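Local coordinates for protein extracellular endo-alpha-(1->5)-L-arabinanase 1 (Bacillus subtilis, PDB 1UV4) that catalyses the internal hydrolysis of alpha-1,5-linked L-arabinofuranosyl residues in linear arabinan and branched sugar beet arabinan, helping to degrade plant cell walls, at residues A[6-11]-A[276-281]; A[13-18]-A[265-270]; A[25-30]-A[37-42]; A[199-204]-A[254-259]. All blocks are in the same frame, centred on the assembly; numbering follows the deposited sequence.

In the fold
The four contacts belong to a five-bladed beta-propeller of family 43. Interaction 1 pairs the N-terminal strand 4-8 with strand 276-283 and closes the ring; interactions 2, 3 and 4 are nested within that closure along the chain. Interaction 2 lies about 7 Å away, centre to centre, and packs strand 16-20 and the loop before it against strand 263-270, which shares a sheet with 276-283. Interaction 3 is a hairpin of the first blade, interaction 4 a meeting of strands 195-203 and 250-259 from different blades; their centres are about 17 Å apart. Interaction 2 touches both: Asp-14 bonds to Thr-29 and Thr-16 to Asp-257, linking the ring closure, the probable catalytic base and the calcium site.

Interaction 1 (A[6-11]-A[276-281]); sequences GASNEL and IPKLLI
Ser-8 meets Leu-279 where the N-terminal strand 4-8 runs antiparallel to strand 276-283 as an outermost strand of the last blade of the five-bladed beta-propeller. The first strand of the chain thus completes a sheet otherwise built from its last three, a Velcro-type closure of the ring. The tight part is centred on Ser-8. Its N donates to Leu-279 O at 2.8 Å, while the returning N-H of Leu-279 is taken by the serine hydroxyl, with Leu-279 N 2.9 Å from Ser-8 OG. With chi1 at 67°, OG sits between the backbone N and the carbonyl carbon, and from there it gives its own proton to Glu-10 O, 2.6 Å from Ser-8 OG and in the plane of that carbonyl. One hydroxyl joins the strand to the corner the chain turns at Asn-9 and Glu-10. Next to it Ala-7 CB rests on Leu-280 CD1 at 3.6 Å, and Trp-250 packs against both residues. Toward Gly-6 the pairing slackens, Ile-281 N making just a weak bond to Gly-6 O at 3.3 Å.

The other flank is looser, Asn-9 being exposed and Leu-11 and Ile-276 partly so. Here the aliphatic part of Lys-278, bent at chi2, reaches the corner, with CE 3.5 Å from Asn-9 O, and NZ forms a salt bridge with Asp-273. A water donates to Ser-8 O and weakly accepts from this NZ. The side chain of Asn-9 leaves the contact, its OD1 accepting from Trp-48 N. Leu-11 and Ile-276 cross at about a right angle, Leu-11 CB lying 3.8 Å from Ile-276 CG2.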
loop_
_atom_site.group_PDB
_atom_site.type_symbol
_atom_site.label_atom_id
_atom_site.label_comp_id
_atom_site.label_asym_id
_atom_site.label_seq_id
_atom_site.Cartn_x
_atom_site.Cartn_y
_atom_site.Cartn_z
ATOM N N GLY A 6 -15.536 -9.383 -7.288
ATOM C CA GLY A 6 -15.837 -10.334 -6.238
ATOM C C GLY A 6 -14.843 -10.201 -5.119
ATOM O O GLY A 6 -13.921 -9.387 -5.180
ATOM N N ALA A 7 -15.049 -11.010 -4.091
ATOM C CA ALA A 7 -14.192 -11.099 -2.921
ATOM C C ALA A 7 -13.554 -12.485 -2.906
ATOM O O ALA A 7 -14.189 -13.517 -3.248
ATOM C CB ALA A 7 -15.016 -10.905 -1.669
ATOM N N SER A 8 -12.302 -12.507 -2.459
ATOM C CA SER A 8 -11.552 -13.748 -2.373
ATOM C C SER A 8 -12.082 -14.677 -1.301
ATOM O O SER A 8 -12.675 -14.257 -0.291
ATOM C CB SER A 8 -10.085 -13.484 -2.088
ATOM O OG SER A 8 -9.875 -12.934 -0.808
ATOM N N ASN A 9 -11.827 -15.953 -1.567
ATOM C CA ASN A 9 -11.898 -17.050 -0.630
ATOM C C ASN A 9 -10.848 -16.933 0.489
ATOM O O ASN A 9 -11.119 -17.064 1.706
ATOM C CB ASN A 9 -11.750 -18.366 -1.461
ATOM C CG ASN A 9 -10.425 -18.451 -2.337
ATOM O OD1 ASN A 9 -9.986 -17.475 -3.007
ATOM N ND2 ASN A 9 -9.832 -19.660 -2.362
ATOM N N GLU A 10 -9.649 -16.629 0.055
ATOM C CA GLU A 10 -8.494 -16.568 0.922
ATOM C C GLU A 10 -8.369 -15.230 1.616
ATOM O O GLU A 10 -8.671 -14.167 1.072
ATOM C CB GLU A 10 -7.209 -16.845 0.126
ATOM C CG GLU A 10 -7.039 -18.282 -0.292
ATOM C CD GLU A 10 -6.700 -19.236 0.844
ATOM O OE1 GLU A 10 -6.365 -18.804 1.978
ATOM O OE2 GLU A 10 -6.722 -20.471 0.599
ATOM N N LEU A 11 -7.881 -15.308 2.837
ATOM C CA LEU A 11 -7.553 -14.147 3.626
ATOM C C LEU A 11 -6.461 -13.340 2.906
ATOM O O LEU A 11 -5.505 -13.899 2.382
ATOM C CB LEU A 11 -6.989 -14.623 4.984
ATOM C CG LEU A 11 -6.522 -13.628 6.048
ATOM C CD1 LEU A 11 -6.574 -14.265 7.408
ATOM C CD2 LEU A 11 -5.145 -13.027 5.794
ATOM N N ILE A 276 -12.833 -11.918 8.886
ATOM C CA ILE A 276 -11.551 -12.175 8.219
ATOM C C ILE A 276 -11.405 -11.166 7.058
ATOM O O ILE A 276 -12.360 -10.924 6.343
ATOM C CB ILE A 276 -11.498 -13.622 7.682
ATOM C CG1 ILE A 276 -11.472 -14.639 8.849
ATOM C CG2 ILE A 276 -10.333 -13.845 6.700
ATOM C CD1 ILE A 276 -11.891 -16.033 8.469
ATOM N N PRO A 277 -10.236 -10.531 6.895
ATOM C CA PRO A 277 -10.036 -9.636 5.746
ATOM C C PRO A 277 -9.833 -10.474 4.462
ATOM O O PRO A 277 -9.008 -11.392 4.394
ATOM C CB PRO A 277 -8.748 -8.893 6.086
ATOM C CG PRO A 277 -7.961 -9.833 6.937
ATOM C CD PRO A 277 -9.001 -10.613 7.706
ATOM N N LYS A 278 -10.579 -10.089 3.439
ATOM C CA LYS A 278 -10.517 -10.685 2.122
ATOM C C LYS A 278 -10.131 -9.622 1.102
ATOM O O LYS A 278 -10.325 -8.414 1.305
ATOM C CB LYS A 278 -11.866 -11.285 1.746
ATOM C CG LYS A 278 -12.486 -12.201 2.812
ATOM C CD LYS A 278 -11.648 -13.466 3.015
ATOM C CE LYS A 278 -12.410 -14.613 3.801
ATOM N NZ LYS A 278 -13.832 -14.767 3.380
ATOM N N LEU A 279 -9.657 -10.112 -0.046
ATOM C CA LEU A 279 -9.333 -9.286 -1.221
ATOM C C LEU A 279 -10.586 -9.002 -2.038
ATOM O O LEU A 279 -11.199 -9.928 -2.554
ATOM C CB LEU A 279 -8.316 -10.018 -2.066
ATOM C CG LEU A 279 -7.911 -9.389 -3.390
ATOM C CD1 LEU A 279 -7.335 -8.031 -3.224
ATOM C CD2 LEU A 279 -6.893 -10.263 -4.095
ATOM N N LEU A 280 -10.948 -7.720 -2.160
ATOM C CA LEU A 280 -12.087 -7.269 -2.971
ATOM C C LEU A 280 -11.516 -6.440 -4.108
ATOM O O LEU A 280 -10.564 -5.673 -3.961
ATOM C CB LEU A 280 -13.055 -6.428 -2.178
ATOM C CG LEU A 280 -14.051 -7.167 -1.307
ATOM C CD1 LEU A 280 -13.447 -7.989 -0.224
ATOM C CD2 LEU A 280 -15.038 -6.171 -0.691
ATOM N N ILE A 281 -12.092 -6.618 -5.283
ATOM C CA ILE A 281 -11.579 -5.973 -6.488
ATOM C C ILE A 281 -12.724 -5.346 -7.279
ATOM O O ILE A 281 -13.740 -5.997 -7.499
ATOM C CB ILE A 281 -10.824 -7.001 -7.371
ATOM C CG1 ILE A 281 -9.763 -7.774 -6.561
ATOM C CG2 ILE A 281 -10.214 -6.287 -8.573
ATOM C CD1 ILE A 281 -8.997 -8.744 -7.388
HETATM O O HOH W 1 -15.661 -13.999 0.903
#

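Interaction 2 (A[13-18]-A[265-270]); sequences HDPTMI and VRHAYD. With EDO (1,2-ethanediol), chain G; EDO (1,2-ethanediol), chain E.
His-267 and Asp-14 join the first and last blades of the propeller in a buried contact made by side chains and one backbone N-H, without sheet pairing between the segments. Asp-14, probably the catalytic proton acceptor, is fixed through its backbone: Asp-14 N donates to His-267 ND1 at 3.0 Å in a nearly straight bond (168°), the nitrogen lying somewhat out of the imidazole plane. The same ring is held on its far nitrogen by Thr-212, bonded to NE2. The Asp-14 side chain runs alongside that of His-267, with carboxylate and ring planes 72° apart, and its OD1 lies 3.4 Å from His-267 CE1. OD1 also stands over the centre of the His-13 ring, 3.6 Å above its plane, while OD2 bonds to Thr-29.

Toward Met-17 the packing is apolar. Pro-15 sets its ring against the backbone of strand 263-270, with CG 3.7 Å from Arg-266 C. The Met-17 chain is bent at chi3 (85°), which brings CE to 3.8 Å from Val-265 CG1. Around this seam, strand 276-283 adds Leu-279 against Pro-15 and Ile-281 against Met-17, while Thr-16 packs beside Asp-77 of strand 74-81 and strand 23-29 pairs with strand 16-20.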
loop_
_atom_site.group_PDB
_atom_site.type_symbol
_atom_site.label_atom_id
_atom_site.label_comp_id
_atom_site.label_asym_id
_atom_site.label_seq_id
_atom_site.Cartn_x
_atom_site.Cartn_y
_atom_site.Cartn_z
ATOM N N HIS A 13 -4.544 -9.239 3.551
ATOM C CA HIS A 13 -4.544 -7.923 4.179
ATOM C C HIS A 13 -3.442 -7.080 3.532
ATOM O O HIS A 13 -2.352 -7.553 3.255
ATOM C CB HIS A 13 -4.223 -8.116 5.700
ATOM C CG HIS A 13 -4.477 -6.911 6.551
ATOM N ND1 HIS A 13 -3.593 -6.522 7.529
ATOM C CD2 HIS A 13 -5.497 -6.025 6.589
ATOM C CE1 HIS A 13 -4.057 -5.437 8.123
ATOM N NE2 HIS A 13 -5.204 -5.109 7.569
ATOM N N ASP A 14 -3.749 -5.819 3.298
ATOM C CA ASP A 14 -2.788 -4.844 2.692
ATOM C C ASP A 14 -2.341 -5.304 1.315
ATOM O O ASP A 14 -1.146 -5.451 1.071
ATOM C CB ASP A 14 -1.593 -4.547 3.587
ATOM C CG ASP A 14 -1.974 -4.288 5.036
ATOM O OD1 ASP A 14 -2.877 -3.456 5.292
ATOM O OD2 ASP A 14 -1.413 -4.864 6.024
ATOM N N PRO A 15 -3.276 -5.566 0.400
ATOM C CA PRO A 15 -2.924 -6.214 -0.886
ATOM C C PRO A 15 -2.275 -5.305 -1.954
ATOM O O PRO A 15 -2.491 -4.098 -2.002
ATOM C CB PRO A 15 -4.278 -6.667 -1.397
ATOM C CG PRO A 15 -5.195 -5.581 -0.877
ATOM C CD PRO A 15 -4.724 -5.305 0.502
ATOM N N THR A 16 -1.526 -5.980 -2.815
ATOM C CA THR A 16 -1.102 -5.419 -4.102
ATOM C C THR A 16 -1.261 -6.556 -5.090
ATOM O O THR A 16 -1.321 -7.726 -4.705
ATOM C CB THR A 16 0.347 -4.925 -3.960
ATOM O OG1 THR A 16 0.780 -4.162 -5.118
ATOM C CG2 THR A 16 1.341 -6.020 -3.856
ATOM N N MET A 17 -1.346 -6.266 -6.386
ATOM C CA MET A 17 -1.657 -7.305 -7.344
ATOM C C MET A 17 -0.989 -6.970 -8.654
ATOM O O MET A 17 -0.865 -5.815 -8.996
ATOM C CB MET A 17 -3.183 -7.378 -7.549
ATOM C CG MET A 17 -3.657 -8.491 -8.514
ATOM S SD MET A 17 -5.456 -8.731 -8.507
ATOM C CE MET A 17 -5.964 -7.515 -9.673
ATOM N N ILE A 18 -0.573 -7.995 -9.415
ATOM C CA ILE A 18 0.065 -7.805 -10.719
ATOM C C ILE A 18 -0.146 -9.060 -11.579
ATOM O O ILE A 18 -0.266 -10.141 -11.062
ATOM C CB ILE A 18 1.546 -7.440 -10.549
ATOM C CG1 ILE A 18 2.181 -6.930 -11.849
ATOM C CG2 ILE A 18 2.331 -8.616 -9.903
ATOM C CD1 ILE A 18 3.515 -6.198 -11.602
ATOM N N VAL A 265 -7.875 -2.745 -5.943
ATOM C CA VAL A 265 -7.892 -3.851 -5.008
ATOM C C VAL A 265 -7.881 -3.269 -3.607
ATOM O O VAL A 265 -7.326 -2.196 -3.363
ATOM C CB VAL A 265 -6.692 -4.858 -5.224
ATOM C CG1 VAL A 265 -6.709 -5.381 -6.676
ATOM C CG2 VAL A 265 -5.344 -4.239 -4.902
ATOM N N ARG A 266 -8.460 -3.997 -2.685
ATOM C CA ARG A 266 -8.423 -3.568 -1.268
ATOM C C ARG A 266 -8.759 -4.768 -0.417
ATOM O O ARG A 266 -9.174 -5.810 -0.954
ATOM C CB ARG A 266 -9.449 -2.457 -1.003
ATOM C CG ARG A 266 -10.870 -2.867 -0.947
ATOM C CD ARG A 266 -11.589 -2.434 -2.087
ATOM N NE ARG A 266 -13.039 -2.692 -2.099
ATOM C CZ ARG A 266 -13.686 -3.007 -3.200
ATOM N NH1 ARG A 266 -13.030 -3.115 -4.340
ATOM N NH2 ARG A 266 -14.991 -3.163 -3.173
ATOM N N HIS A 267 -8.557 -4.660 0.888
ATOM C CA HIS A 267 -9.100 -5.654 1.809
ATOM C C HIS A 267 -10.370 -5.111 2.431
ATOM O O HIS A 267 -10.588 -3.905 2.463
ATOM C CB HIS A 267 -8.083 -6.087 2.872
ATOM C CG HIS A 267 -7.639 -4.992 3.809
ATOM N ND1 HIS A 267 -6.340 -4.521 3.866
ATOM C CD2 HIS A 267 -8.334 -4.282 4.738
ATOM C CE1 HIS A 267 -6.268 -3.540 4.757
ATOM N NE2 HIS A 267 -7.468 -3.370 5.285
ATOM N N ALA A 268 -11.227 -5.998 2.937
ATOM C CA ALA A 268 -12.353 -5.595 3.788
ATOM C C ALA A 268 -12.710 -6.813 4.623
ATOM O O ALA A 268 -12.413 -7.960 4.219
ATOM C CB ALA A 268 -13.521 -5.118 2.978
ATOM N N TYR A 269 -13.292 -6.584 5.791
ATOM C CA TYR A 269 -13.499 -7.623 6.790
ATOM C C TYR A 269 -14.902 -8.206 6.691
ATOM O O TYR A 269 -15.905 -7.511 6.772
ATOM C CB TYR A 269 -13.235 -7.040 8.151
ATOM C CG TYR A 269 -11.835 -6.531 8.345
ATOM C CD1 TYR A 269 -11.473 -5.224 7.964
ATOM C CD2 TYR A 269 -10.841 -7.338 8.815
ATOM C CE1 TYR A 269 -10.181 -4.745 8.165
ATOM C CE2 TYR A 269 -9.562 -6.875 9.004
ATOM C CZ TYR A 269 -9.239 -5.578 8.663
ATOM O OH TYR A 269 -7.930 -5.119 8.901
ATOM N N ASP A 270 -14.965 -9.529 6.534
ATOM C CA ASP A 270 -16.212 -10.243 6.195
ATOM C C ASP A 270 -17.092 -10.523 7.442
ATOM O O ASP A 270 -16.791 -11.394 8.271
ATOM C CB ASP A 270 -15.855 -11.563 5.508
ATOM C CG ASP A 270 -17.024 -12.206 4.772
ATOM O OD1 ASP A 270 -18.157 -11.811 4.958
ATOM O OD2 ASP A 270 -16.843 -13.167 4.001
HETATM C C1 EDO G . 1.255 -3.802 -10.280
HETATM O O1 EDO G . 0.427 -3.833 -9.148
HETATM C C2 EDO G . 0.527 -3.184 -11.457
HETATM O O2 EDO G . 1.114 -3.628 -12.656
HETATM C C1 EDO E . -16.345 -2.856 0.743
HETATM O O1 EDO E . -15.427 -2.488 -0.280
HETATM C C2 EDO E . -17.766 -2.758 0.247
HETATM O O2 EDO E . -18.223 -1.420 0.334
#

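Interaction 3 (A[25-30]-A[37-42]); sequences YALGTG and LRVLKS
Tyr-25 and Lys-41 run alongside each other in the same direction at one end of an antiparallel beta-hairpin that supplies the two middle strands, 23-29 and 37-42, of the first propeller blade. They form a non-hydrogen-bonded pair. The lysine, extended beyond CG, follows the tyrosine from ring to hydroxyl: its CG is 3.8 Å from Tyr-25 CE2, and its CE is 3.4 Å from Tyr-25 OH. Val-39 is on the same face of the sheet and meets the ring at its edge, Val-39 CG1 standing 4.3 Å from Tyr-25 CD2; on its other branch CG2 faces Leu-27 CG.

Ala-26 and Leu-40 share the opposite face, their CB atoms 4.3 Å apart. Beside them Arg-38 sends out an extended chain, CG anti to the backbone N (chi1 -177°), and Leu-40 CD2 covers one face of its guanidinium toward the rim. That group leaves the hairpin, NE bonding to Leu-11 O and NH2 forming a salt bridge with Glu-10.

Two reciprocal pairs of backbone bonds, Ala-26 with Leu-40 and Gly-28 with Arg-38, fix the register. At the far end Thr-29 OG1, in the second shell of the probable catalytic base Asp-14, also bonds to Ala-75 N of strand 74-81. Back at the first pair, a water donates to Tyr-25 OH at 3.2 Å and accepts from Lys-41 NZ at 2.8 Å.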
loop_
_atom_site.group_PDB
_atom_site.type_symbol
_atom_site.label_atom_id
_atom_site.label_comp_id
_atom_site.label_asym_id
_atom_site.label_seq_id
_atom_site.Cartn_x
_atom_site.Cartn_y
_atom_site.Cartn_z
ATOM N N TYR A 25 -1.044 -12.443 -9.520
ATOM C CA TYR A 25 -0.427 -12.638 -8.217
ATOM C C TYR A 25 -0.878 -11.513 -7.345
ATOM O O TYR A 25 -0.810 -10.326 -7.754
ATOM C CB TYR A 25 1.108 -12.666 -8.308
ATOM C CG TYR A 25 1.599 -13.878 -9.044
ATOM C CD1 TYR A 25 1.692 -13.872 -10.428
ATOM C CD2 TYR A 25 1.928 -15.050 -8.358
ATOM C CE1 TYR A 25 2.095 -14.989 -11.138
ATOM C CE2 TYR A 25 2.368 -16.176 -9.076
ATOM C CZ TYR A 25 2.447 -16.115 -10.457
ATOM O OH TYR A 25 2.833 -17.188 -11.270
ATOM N N ALA A 26 -1.379 -11.869 -6.185
ATOM C CA ALA A 26 -1.738 -10.912 -5.148
ATOM C C ALA A 26 -0.808 -11.132 -3.971
ATOM O O ALA A 26 -0.624 -12.261 -3.503
ATOM C CB ALA A 26 -3.195 -11.046 -4.723
ATOM N N LEU A 27 -0.174 -10.068 -3.503
ATOM C CA LEU A 27 0.714 -10.179 -2.361
ATOM C C LEU A 27 0.128 -9.379 -1.226
ATOM O O LEU A 27 -0.597 -8.392 -1.457
ATOM C CB LEU A 27 2.106 -9.655 -2.674
ATOM C CG LEU A 27 2.824 -10.382 -3.801
ATOM C CD1 LEU A 27 2.345 -9.930 -5.123
ATOM C CD2 LEU A 27 4.362 -10.148 -3.727
ATOM N N GLY A 28 0.392 -9.789 0.021
ATOM C CA GLY A 28 -0.137 -9.078 1.176
ATOM C C GLY A 28 0.801 -9.253 2.348
ATOM O O GLY A 28 1.819 -9.907 2.288
ATOM N N THR A 29 0.419 -8.613 3.441
ATOM C CA THR A 29 1.101 -8.811 4.708
ATOM C C THR A 29 1.157 -10.287 5.043
ATOM O O THR A 29 0.171 -10.995 4.880
ATOM C CB THR A 29 0.374 -8.039 5.778
ATOM O OG1 THR A 29 0.486 -6.636 5.460
ATOM C CG2 THR A 29 0.916 -8.227 7.177
ATOM N N GLY A 30 2.311 -10.741 5.501
ATOM C CA GLY A 30 2.413 -12.104 5.973
ATOM C C GLY A 30 1.431 -12.393 7.108
ATOM O O GLY A 30 1.034 -11.504 7.908
ATOM N N LEU A 37 6.177 -12.474 3.551
ATOM C CA LEU A 37 5.098 -11.849 2.801
ATOM C C LEU A 37 4.228 -12.930 2.186
ATOM O O LEU A 37 4.733 -13.913 1.618
ATOM C CB LEU A 37 5.619 -10.974 1.683
ATOM C CG LEU A 37 6.409 -9.793 2.174
ATOM C CD1 LEU A 37 7.233 -9.200 1.018
ATOM C CD2 LEU A 37 5.498 -8.781 2.800
ATOM N N ARG A 38 2.911 -12.720 2.254
ATOM C CA ARG A 38 1.900 -13.636 1.724
ATOM C C ARG A 38 1.731 -13.466 0.233
ATOM O O ARG A 38 1.667 -12.324 -0.285
ATOM C CB ARG A 38 0.602 -13.352 2.413
ATOM C CG ARG A 38 -0.574 -14.260 2.043
ATOM C CD ARG A 38 -1.612 -14.316 3.097
ATOM N NE ARG A 38 -2.906 -14.930 2.792
ATOM C CZ ARG A 38 -3.204 -16.195 2.989
ATOM N NH1 ARG A 38 -2.290 -17.060 3.399
ATOM N NH2 ARG A 38 -4.445 -16.592 2.784
ATOM N N VAL A 39 1.690 -14.610 -0.464
ATOM C CA VAL A 39 1.575 -14.638 -1.936
ATOM C C VAL A 39 0.420 -15.563 -2.343
ATOM O O VAL A 39 0.373 -16.725 -1.941
ATOM C CB VAL A 39 2.868 -15.161 -2.615
ATOM C CG1 VAL A 39 2.694 -15.165 -4.123
ATOM C CG2 VAL A 39 4.096 -14.303 -2.188
ATOM N N LEU A 40 -0.486 -15.013 -3.151
ATOM C CA LEU A 40 -1.606 -15.730 -3.722
ATOM C C LEU A 40 -1.513 -15.716 -5.259
ATOM O O LEU A 40 -1.025 -14.781 -5.832
ATOM C CB LEU A 40 -2.929 -15.085 -3.337
ATOM C CG LEU A 40 -3.229 -14.869 -1.847
ATOM C CD1 LEU A 40 -4.670 -14.324 -1.766
ATOM C CD2 LEU A 40 -3.125 -16.138 -1.083
ATOM N N LYS A 41 -1.972 -16.780 -5.883
ATOM C CA LYS A 41 -1.977 -16.932 -7.346
ATOM C C LYS A 41 -3.371 -17.346 -7.821
ATOM O O LYS A 41 -4.059 -18.135 -7.162
ATOM C CB LYS A 41 -0.985 -17.987 -7.762
ATOM C CG LYS A 41 -0.796 -18.193 -9.267
ATOM C CD LYS A 41 0.198 -19.307 -9.509
ATOM C CE LYS A 41 0.402 -19.575 -10.999
ATOM N NZ LYS A 41 1.330 -20.717 -11.199
ATOM N N SER A 42 -3.797 -16.810 -8.973
ATOM C CA SER A 42 -5.033 -17.245 -9.577
ATOM C C SER A 42 -5.007 -17.087 -11.085
ATOM O O SER A 42 -4.198 -16.386 -11.623
ATOM C CB SER A 42 -6.181 -16.490 -8.975
ATOM O OG SER A 42 -6.103 -15.175 -9.313
HETATM O O HOH W 2 3.763 -19.997 -10.137
#

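Interaction 4 (A[199-204]-A[254-259]). With CA (calcium ion), chain D.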
loop_
_atom_site.group_PDB
_atom_site.type_symbol
_atom_site.label_atom_id
_atom_site.label_comp_id
_atom_site.label_asym_id
_atom_site.label_seq_id
_atom_site.Cartn_x
_atom_site.Cartn_y
_atom_site.Cartn_z
ATOM N N MET A 199 -5.011 8.165 -2.959
ATOM C CA MET A 199 -5.950 7.517 -2.073
ATOM C C MET A 199 -5.219 7.075 -0.810
ATOM O O MET A 199 -4.070 6.661 -0.872
ATOM C CB MET A 199 -6.563 6.283 -2.705
ATOM C CG MET A 199 -7.245 6.512 -3.965
ATOM S SD MET A 199 -8.091 4.966 -4.505
ATOM C CE MET A 199 -8.896 5.505 -5.971
ATOM N N VAL A 200 -5.878 7.209 0.337
ATOM C CA VAL A 200 -5.347 6.728 1.597
ATOM C C VAL A 200 -6.449 5.936 2.310
ATOM O O VAL A 200 -7.625 6.041 1.983
ATOM C CB VAL A 200 -4.847 7.875 2.506
ATOM C CG1 VAL A 200 -3.805 8.668 1.819
ATOM C CG2 VAL A 200 -5.990 8.776 2.933
ATOM N N SER A 201 -6.047 5.058 3.221
ATOM C CA SER A 201 -6.972 4.468 4.174
ATOM C C SER A 201 -7.062 5.365 5.411
ATOM O O SER A 201 -6.038 5.698 5.986
ATOM C CB SER A 201 -6.475 3.078 4.557
ATOM O OG SER A 201 -6.459 2.230 3.429
ATOM N N PHE A 202 -8.261 5.795 5.778
ATOM C CA PHE A 202 -8.513 6.407 7.077
ATOM C C PHE A 202 -8.744 5.233 8.028
ATOM O O PHE A 202 -9.490 4.312 7.690
ATOM C CB PHE A 202 -9.778 7.290 7.050
ATOM C CG PHE A 202 -9.594 8.673 6.478
ATOM C CD1 PHE A 202 -8.378 9.115 5.975
ATOM C CD2 PHE A 202 -10.685 9.518 6.424
ATOM C CE1 PHE A 202 -8.242 10.379 5.408
ATOM C CE2 PHE A 202 -10.554 10.801 5.915
ATOM C CZ PHE A 202 -9.322 11.236 5.418
ATOM N N ASP A 203 -8.135 5.266 9.194
ATOM C CA ASP A 203 -8.219 4.182 10.176
ATOM C C ASP A 203 -9.025 4.676 11.356
ATOM O O ASP A 203 -9.257 5.852 11.511
ATOM C CB ASP A 203 -6.819 3.833 10.720
ATOM C CG ASP A 203 -5.916 3.136 9.708
ATOM O OD1 ASP A 203 -6.380 2.732 8.621
ATOM O OD2 ASP A 203 -4.685 2.974 9.942
ATOM N N LYS A 204 -9.444 3.751 12.196
ATOM C CA LYS A 204 -9.997 4.120 13.486
ATOM C C LYS A 204 -8.874 4.609 14.382
ATOM O O LYS A 204 -7.857 3.935 14.546
ATOM C CB LYS A 204 -10.738 2.938 14.092
ATOM C CG LYS A 204 -12.114 2.742 13.439
ATOM C CD LYS A 204 -12.249 1.375 12.748
ATOM C CE LYS A 204 -13.590 0.689 13.113
ATOM N NZ LYS A 204 -13.627 -0.764 12.711
ATOM N N GLY A 254 -9.925 -0.956 3.199
ATOM C CA GLY A 254 -8.659 -0.251 3.222
ATOM C C GLY A 254 -7.546 -1.022 2.594
ATOM O O GLY A 254 -7.773 -2.053 1.939
ATOM N N GLY A 255 -6.328 -0.533 2.762
ATOM C CA GLY A 255 -5.197 -1.186 2.151
ATOM C C GLY A 255 -5.281 -1.187 0.652
ATOM O O GLY A 255 -4.758 -2.081 -0.021
ATOM N N GLN A 256 -5.920 -0.164 0.092
ATOM C CA GLN A 256 -6.239 -0.144 -1.334
ATOM C C GLN A 256 -5.024 0.108 -2.198
ATOM O O GLN A 256 -4.058 0.783 -1.807
ATOM C CB GLN A 256 -7.302 0.910 -1.582
ATOM C CG GLN A 256 -6.787 2.370 -1.512
ATOM C CD GLN A 256 -6.393 2.807 -0.093
ATOM O OE1 GLN A 256 -7.103 2.497 0.860
ATOM N NE2 GLN A 256 -5.227 3.477 0.022
ATOM N N ASP A 257 -5.037 -0.489 -3.397
ATOM C CA ASP A 257 -3.962 -0.278 -4.347
ATOM C C ASP A 257 -4.522 -0.230 -5.730
ATOM O O ASP A 257 -5.475 -0.964 -6.053
ATOM C CB ASP A 257 -2.926 -1.401 -4.196
ATOM C CG ASP A 257 -1.615 -1.035 -4.771
ATOM O OD1 ASP A 257 -1.225 0.159 -4.815
ATOM O OD2 ASP A 257 -0.879 -1.892 -5.178
ATOM N N ILE A 258 -4.044 0.745 -6.490
ATOM C CA ILE A 258 -4.455 0.937 -7.902
ATOM C C ILE A 258 -3.557 0.089 -8.749
ATOM O O ILE A 258 -2.303 0.223 -8.687
ATOM C CB ILE A 258 -4.367 2.385 -8.316
ATOM C CG1 ILE A 258 -5.369 3.232 -7.519
ATOM C CG2 ILE A 258 -4.719 2.480 -9.780
ATOM C CD1 ILE A 258 -5.032 4.776 -7.536
ATOM N N VAL A 259 -4.168 -0.799 -9.530
ATOM C CA VAL A 259 -3.523 -1.774 -10.348
ATOM C C VAL A 259 -3.839 -1.450 -11.853
ATOM O O VAL A 259 -4.992 -1.248 -12.247
ATOM C CB VAL A 259 -3.935 -3.189 -9.855
ATOM C CG1 VAL A 259 -3.469 -4.222 -10.834
ATOM C CG2 VAL A 259 -3.389 -3.424 -8.455
HETATM CA CA CA D . 0.845 -0.016 -5.839
HETATM O O HOH W 3 -0.156 1.571 -7.243
HETATM O O HOH W 4 -0.071 -0.920 -8.253
HETATM O O HOH W 5 2.938 0.557 -6.963
HETATM O O HOH W 6 1.297 -2.004 -6.953
#
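Ser-201 OG makes two hydrogen bonds to strand 250-259: it accepts from Gly-255 N at 2.8 Å and donates to Gln-256 OE1 at 2.7 Å. These two partners of the buried hydroxyl come from consecutive residues of that strand. The serine oxygen lies 19° out of the plane of the Gln-256 carbonyl. Gly-254 approaches closely too, with CA 3.3 Å from Ser-201 OG, and Gly-255 has a positive phi (63°), which favours glycine. The Gln-256 chain bends at chi2 (-69°), where CD turns off, and its CG packs on Met-199 CB. Further along, Met-199 CE reaches Ile-258 CD1 at 4.2 Å.

In the next shell lie groups of the active centre. Ser-201 is hydrogen-bonded through its backbone to Glu-185, the probable proton donor, and its side chain packs on that residue. Asp-257, next after Gln-256 in strand 250-259, turns away from Met-199 and Ser-201 and chelates calcium with both oxygens, OD1 at 2.3 Å and OD2 at 2.6 Å from the ion. Four waters, Asp-77 and Glu-135 also bind this calcium. Thr-188 bonds to Asp-257 OD1 and Thr-16 to OD2, so both ligand oxygens are steadied from the second shell.

The two strands run nearly antiparallel, yet they belong to different blades and meet without backbone-to-backbone pairing, through side chains and one backbone N-H: strand 195-203 is flanked in its own sheet by strands 184-192 and 212-220, whereas strand 250-259 pairs with strand 263-270.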